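Local structure of STU0660 (Streptococcus thermophilus, 3ZTH) at residues D207-Y219 against L236-N250. The protein is a large Csn2 protein of CRISPR-mediated bacterial immunity that binds magnesium and probably DNA. Numbering follows the deposited sequence.
With MG (magnesium ion), chain C.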
# COMPACT_ATOMS: atom_id res chain seq x y z
N ASP A 207 38.91 4.35 -1.93
CA ASP A 207 40.34 4.10 -2.15
C ASP A 207 40.60 2.79 -2.88
O ASP A 207 41.49 2.71 -3.72
CB ASP A 207 41.10 4.04 -0.83
CG ASP A 207 41.18 5.36 -0.15
OD1 ASP A 207 40.93 6.38 -0.82
OD2 ASP A 207 41.51 5.39 1.06
N GLY A 208 39.84 1.76 -2.53
CA GLY A 208 40.05 0.47 -3.15
C GLY A 208 39.65 0.39 -4.60
O GLY A 208 40.10 -0.50 -5.31
N PHE A 209 38.81 1.32 -5.05
CA PHE A 209 38.32 1.29 -6.42
C PHE A 209 39.10 2.09 -7.45
O PHE A 209 38.81 2.01 -8.64
CB PHE A 209 36.85 1.70 -6.45
CG PHE A 209 36.01 1.01 -5.41
CD1 PHE A 209 36.35 -0.26 -4.94
CD2 PHE A 209 34.85 1.62 -4.91
CE1 PHE A 209 35.55 -0.92 -4.00
CE2 PHE A 209 34.04 0.97 -3.97
CZ PHE A 209 34.39 -0.30 -3.51
N ILE A 210 40.09 2.86 -7.02
CA ILE A 210 40.89 3.63 -7.96
C ILE A 210 42.35 3.60 -7.56
O ILE A 210 42.68 3.40 -6.40
CB ILE A 210 40.42 5.10 -8.07
CG1 ILE A 210 40.55 5.80 -6.72
CG2 ILE A 210 38.98 5.15 -8.54
CD1 ILE A 210 40.13 7.26 -6.79
N SER A 211 43.22 3.79 -8.55
CA SER A 211 44.66 3.78 -8.32
C SER A 211 45.10 4.95 -7.45
O SER A 211 44.33 5.88 -7.21
CB SER A 211 45.41 3.85 -9.65
OG SER A 211 45.26 5.13 -10.25
N GLU A 212 46.34 4.90 -6.99
CA GLU A 212 46.86 5.99 -6.18
C GLU A 212 46.95 7.26 -7.03
O GLU A 212 46.75 8.36 -6.53
CB GLU A 212 48.24 5.61 -5.61
CG GLU A 212 48.17 4.80 -4.32
CD GLU A 212 49.50 4.16 -3.93
OE1 GLU A 212 50.54 4.85 -4.02
OE2 GLU A 212 49.49 2.98 -3.53
N GLU A 213 47.24 7.10 -8.32
CA GLU A 213 47.33 8.25 -9.22
C GLU A 213 45.98 8.94 -9.41
O GLU A 213 45.89 10.17 -9.36
CB GLU A 213 47.85 7.82 -10.59
CG GLU A 213 49.30 7.35 -10.62
CD GLU A 213 49.54 6.11 -9.77
OE1 GLU A 213 48.69 5.18 -9.81
OE2 GLU A 213 50.58 6.06 -9.08
N SER A 214 44.93 8.15 -9.64
CA SER A 214 43.61 8.73 -9.83
C SER A 214 43.16 9.45 -8.57
O SER A 214 42.64 10.57 -8.62
CB SER A 214 42.58 7.65 -10.20
OG SER A 214 42.72 7.23 -11.55
N TYR A 215 43.39 8.82 -7.42
CA TYR A 215 42.99 9.41 -6.16
C TYR A 215 43.59 10.81 -5.98
O TYR A 215 42.93 11.73 -5.49
CB TYR A 215 43.39 8.50 -5.00
CG TYR A 215 42.83 8.98 -3.70
CD1 TYR A 215 41.55 8.61 -3.29
CD2 TYR A 215 43.54 9.88 -2.90
CE1 TYR A 215 40.99 9.11 -2.13
CE2 TYR A 215 42.99 10.39 -1.73
CZ TYR A 215 41.71 10.00 -1.36
OH TYR A 215 41.15 10.49 -0.20
N THR A 216 44.85 10.95 -6.37
CA THR A 216 45.54 12.23 -6.28
C THR A 216 44.76 13.29 -7.10
O THR A 216 44.63 14.44 -6.70
CB THR A 216 46.98 12.06 -6.83
OG1 THR A 216 47.69 11.15 -5.98
CG2 THR A 216 47.72 13.39 -6.89
N ILE A 217 44.25 12.88 -8.26
CA ILE A 217 43.48 13.78 -9.10
C ILE A 217 42.20 14.19 -8.36
O ILE A 217 41.82 15.37 -8.31
CB ILE A 217 43.11 13.10 -10.45
CG1 ILE A 217 44.38 12.93 -11.29
CG2 ILE A 217 42.06 13.93 -11.19
CD1 ILE A 217 44.15 12.20 -12.61
N PHE A 218 41.53 13.20 -7.78
CA PHE A 218 40.30 13.41 -7.01
C PHE A 218 40.55 14.32 -5.80
O PHE A 218 39.75 15.21 -5.50
CB PHE A 218 39.76 12.06 -6.54
CG PHE A 218 38.86 12.15 -5.35
CD1 PHE A 218 37.53 12.53 -5.48
CD2 PHE A 218 39.35 11.87 -4.07
CE1 PHE A 218 36.70 12.64 -4.37
CE2 PHE A 218 38.53 11.97 -2.95
CZ PHE A 218 37.20 12.36 -3.10
N TYR A 219 41.66 14.08 -5.12
CA TYR A 219 42.01 14.86 -3.93
C TYR A 219 42.31 16.33 -4.24
O TYR A 219 41.97 17.21 -3.45
CB TYR A 219 43.20 14.22 -3.20
CG TYR A 219 43.70 14.99 -2.00
CD1 TYR A 219 42.95 15.04 -0.82
CD2 TYR A 219 44.91 15.69 -2.04
CE1 TYR A 219 43.40 15.75 0.29
CE2 TYR A 219 45.36 16.39 -0.95
CZ TYR A 219 44.61 16.43 0.22
OH TYR A 219 45.08 17.13 1.31
N LEU A 236 36.98 11.98 5.14
CA LEU A 236 37.43 10.79 4.42
C LEU A 236 37.94 9.70 5.37
O LEU A 236 38.39 10.00 6.48
CB LEU A 236 38.56 11.17 3.45
CG LEU A 236 38.39 12.46 2.62
CD1 LEU A 236 39.68 12.76 1.87
CD2 LEU A 236 37.24 12.32 1.64
N PHE A 237 37.87 8.45 4.93
CA PHE A 237 38.36 7.30 5.70
C PHE A 237 39.36 6.59 4.79
O PHE A 237 39.04 5.58 4.15
CB PHE A 237 37.21 6.34 6.03
CG PHE A 237 36.24 6.88 7.04
CD1 PHE A 237 35.23 7.77 6.64
CD2 PHE A 237 36.32 6.51 8.37
CE1 PHE A 237 34.33 8.27 7.56
CE2 PHE A 237 35.42 7.01 9.30
CZ PHE A 237 34.41 7.89 8.89
N PRO A 238 40.59 7.12 4.71
CA PRO A 238 41.65 6.55 3.87
C PRO A 238 42.12 5.17 4.31
O PRO A 238 42.03 4.81 5.48
CB PRO A 238 42.78 7.57 3.97
CG PRO A 238 42.08 8.84 4.31
CD PRO A 238 41.03 8.40 5.30
N SER A 239 42.62 4.41 3.34
CA SER A 239 43.16 3.07 3.58
C SER A 239 44.49 3.27 4.31
O SER A 239 44.97 4.39 4.45
CB SER A 239 43.44 2.36 2.26
OG SER A 239 42.37 2.54 1.36
N ASP A 240 45.09 2.17 4.75
CA ASP A 240 46.35 2.25 5.47
C ASP A 240 47.55 2.70 4.64
O ASP A 240 48.52 3.24 5.18
CB ASP A 240 46.67 0.90 6.10
CG ASP A 240 45.72 0.54 7.22
OD1 ASP A 240 44.78 1.32 7.50
OD2 ASP A 240 45.92 -0.53 7.83
N GLN A 241 47.51 2.50 3.32
CA GLN A 241 48.66 2.87 2.51
C GLN A 241 48.39 3.53 1.17
O GLN A 241 47.53 3.12 0.41
CB GLN A 241 49.55 1.64 2.32
CG GLN A 241 50.84 1.89 1.54
CD GLN A 241 50.65 1.77 0.02
OE1 GLN A 241 51.37 2.42 -0.76
NE2 GLN A 241 49.71 0.93 -0.40
N GLY A 242 49.15 4.58 0.88
CA GLY A 242 49.04 5.27 -0.39
C GLY A 242 47.89 6.23 -0.68
O GLY A 242 47.79 6.69 -1.82
N TYR A 243 47.05 6.55 0.31
CA TYR A 243 45.93 7.47 0.07
C TYR A 243 45.86 8.67 1.01
O TYR A 243 45.37 9.74 0.62
CB TYR A 243 44.61 6.70 0.10
CG TYR A 243 44.49 5.77 -1.08
CD1 TYR A 243 45.07 4.49 -1.05
CD2 TYR A 243 43.89 6.19 -2.26
CE1 TYR A 243 45.04 3.68 -2.17
CE2 TYR A 243 43.86 5.38 -3.38
CZ TYR A 243 44.44 4.13 -3.33
OH TYR A 243 44.41 3.32 -4.45
N LEU A 244 46.34 8.51 2.23
CA LEU A 244 46.34 9.60 3.20
C LEU A 244 47.22 10.75 2.68
O LEU A 244 48.37 10.53 2.30
CB LEU A 244 46.88 9.10 4.53
CG LEU A 244 46.98 10.09 5.68
CD1 LEU A 244 45.58 10.59 6.05
CD2 LEU A 244 47.67 9.42 6.87
N LYS A 245 46.68 11.96 2.65
CA LYS A 245 47.43 13.13 2.19
C LYS A 245 47.69 14.06 3.36
O LYS A 245 46.74 14.51 4.01
CB LYS A 245 46.65 13.89 1.11
CG LYS A 245 46.27 13.08 -0.12
CD LYS A 245 47.51 12.54 -0.84
CE LYS A 245 47.13 11.57 -1.95
NZ LYS A 245 48.32 10.98 -2.64
N ILE A 246 48.95 14.37 3.63
CA ILE A 246 49.30 15.26 4.73
C ILE A 246 50.01 16.52 4.25
O ILE A 246 50.98 16.45 3.50
CB ILE A 246 50.22 14.55 5.76
CG1 ILE A 246 49.44 13.45 6.48
CG2 ILE A 246 50.76 15.56 6.76
CD1 ILE A 246 50.25 12.70 7.51
N ASP A 247 49.51 17.68 4.68
CA ASP A 247 50.13 18.97 4.35
C ASP A 247 49.93 19.90 5.54
O ASP A 247 49.27 19.53 6.52
CB ASP A 247 49.54 19.59 3.07
CG ASP A 247 48.06 19.91 3.18
OD1 ASP A 247 47.63 20.49 4.21
OD2 ASP A 247 47.31 19.60 2.23
N GLU A 248 50.49 21.11 5.48
CA GLU A 248 50.36 22.06 6.59
C GLU A 248 48.92 22.42 6.95
O GLU A 248 48.61 22.59 8.13
CB GLU A 248 51.13 23.35 6.29
CG GLU A 248 52.56 23.38 6.83
CD GLU A 248 52.64 23.16 8.35
OE1 GLU A 248 51.60 22.87 8.99
OE2 GLU A 248 53.76 23.27 8.90
N GLU A 249 48.06 22.52 5.96
CA GLU A 249 46.67 22.89 6.20
C GLU A 249 45.79 21.83 6.84
O GLU A 249 45.07 22.13 7.79
CB GLU A 249 46.03 23.35 4.89
CG GLU A 249 46.80 24.46 4.21
CD GLU A 249 47.20 25.56 5.19
OE1 GLU A 249 46.29 26.17 5.80
OE2 GLU A 249 48.42 25.80 5.36
N ASN A 250 45.83 20.61 6.32
CA ASN A 250 44.97 19.53 6.83
C ASN A 250 45.56 18.66 7.93
O ASN A 250 44.86 17.84 8.51
CB ASN A 250 44.54 18.63 5.67
CG ASN A 250 45.70 17.82 5.08
OD1 ASN A 250 46.79 17.73 5.66
ND2 ASN A 250 45.46 17.21 3.92
MG MG C . 44.48 -2.16 8.91
O HOH W 1 38.21 4.64 1.39
O HOH W 2 47.07 8.69 -3.86
O HOH W 3 43.29 10.78 1.53
O HOH W 4 44.42 20.00 1.95
O HOH W 5 43.20 -3.90 9.96
O HOH W 6 43.38 -0.06 9.61
O HOH W 7 46.50 -3.40 8.27
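Tyr243 inserts its ring between Asp207 and Glu212, with Tyr215 at its edge. Asp207 CB sits over the centre of one face, 3.8 Å from the ring centroid, and the carboxylate lies nearly flat on the same ring, planes 19° apart. Glu212 CG covers the opposite face. The edge of Tyr243 points at the face of Tyr215 in a T-shaped pair, planes at 83°. Tyr215 has CG anti to the backbone N (chi1 -172°), which turns its ring toward the loop; Phe218 packs on its other face. Farther along, Lys245 lays CG over the centre of the Tyr219 ring, 3.5 Å from the centroid, a CH-pi contact made by the aliphatic part of the lysine.

Hydrogen bonds hold both ends of the Tyr243-Asp207 stack. Tyr243 OH donates to Ile210 O at 2.6 Å, in the carbonyl plane. Asp207 OD2 takes two bonds from Ser239: the backbone N at 2.7 Å, nearly along the C-O axis, and OG on the anti lone pair. Both bonds fall on one oxygen and help to hold the carboxylate in its orientation.

Two waters add bridges between the segments. One accepts from Lys245 NZ and donates to Glu212 O and Gly242 O. Another accepts from Tyr215 OH and donates to Tyr243 O at 2.5 Å. Lys245 NZ also makes a weak bond to Thr216 OG1, which binds Arg306 of the second subunit.

Next to Ser239, Asp240 OD2 coordinates a magnesium ion at 2.4 Å with three waters; Gln26 belongs to the same site. The contact joins the turn before helix 212-228 and the first turns of that helix to the loop after strand 232-237. Helix and strand belong to the beta-alpha-beta unit 199-204, 212-228, 232-237, consistent with the P-loop NTPase-like core of the Csn2 family, here with a metal-binding loop beyond the strand.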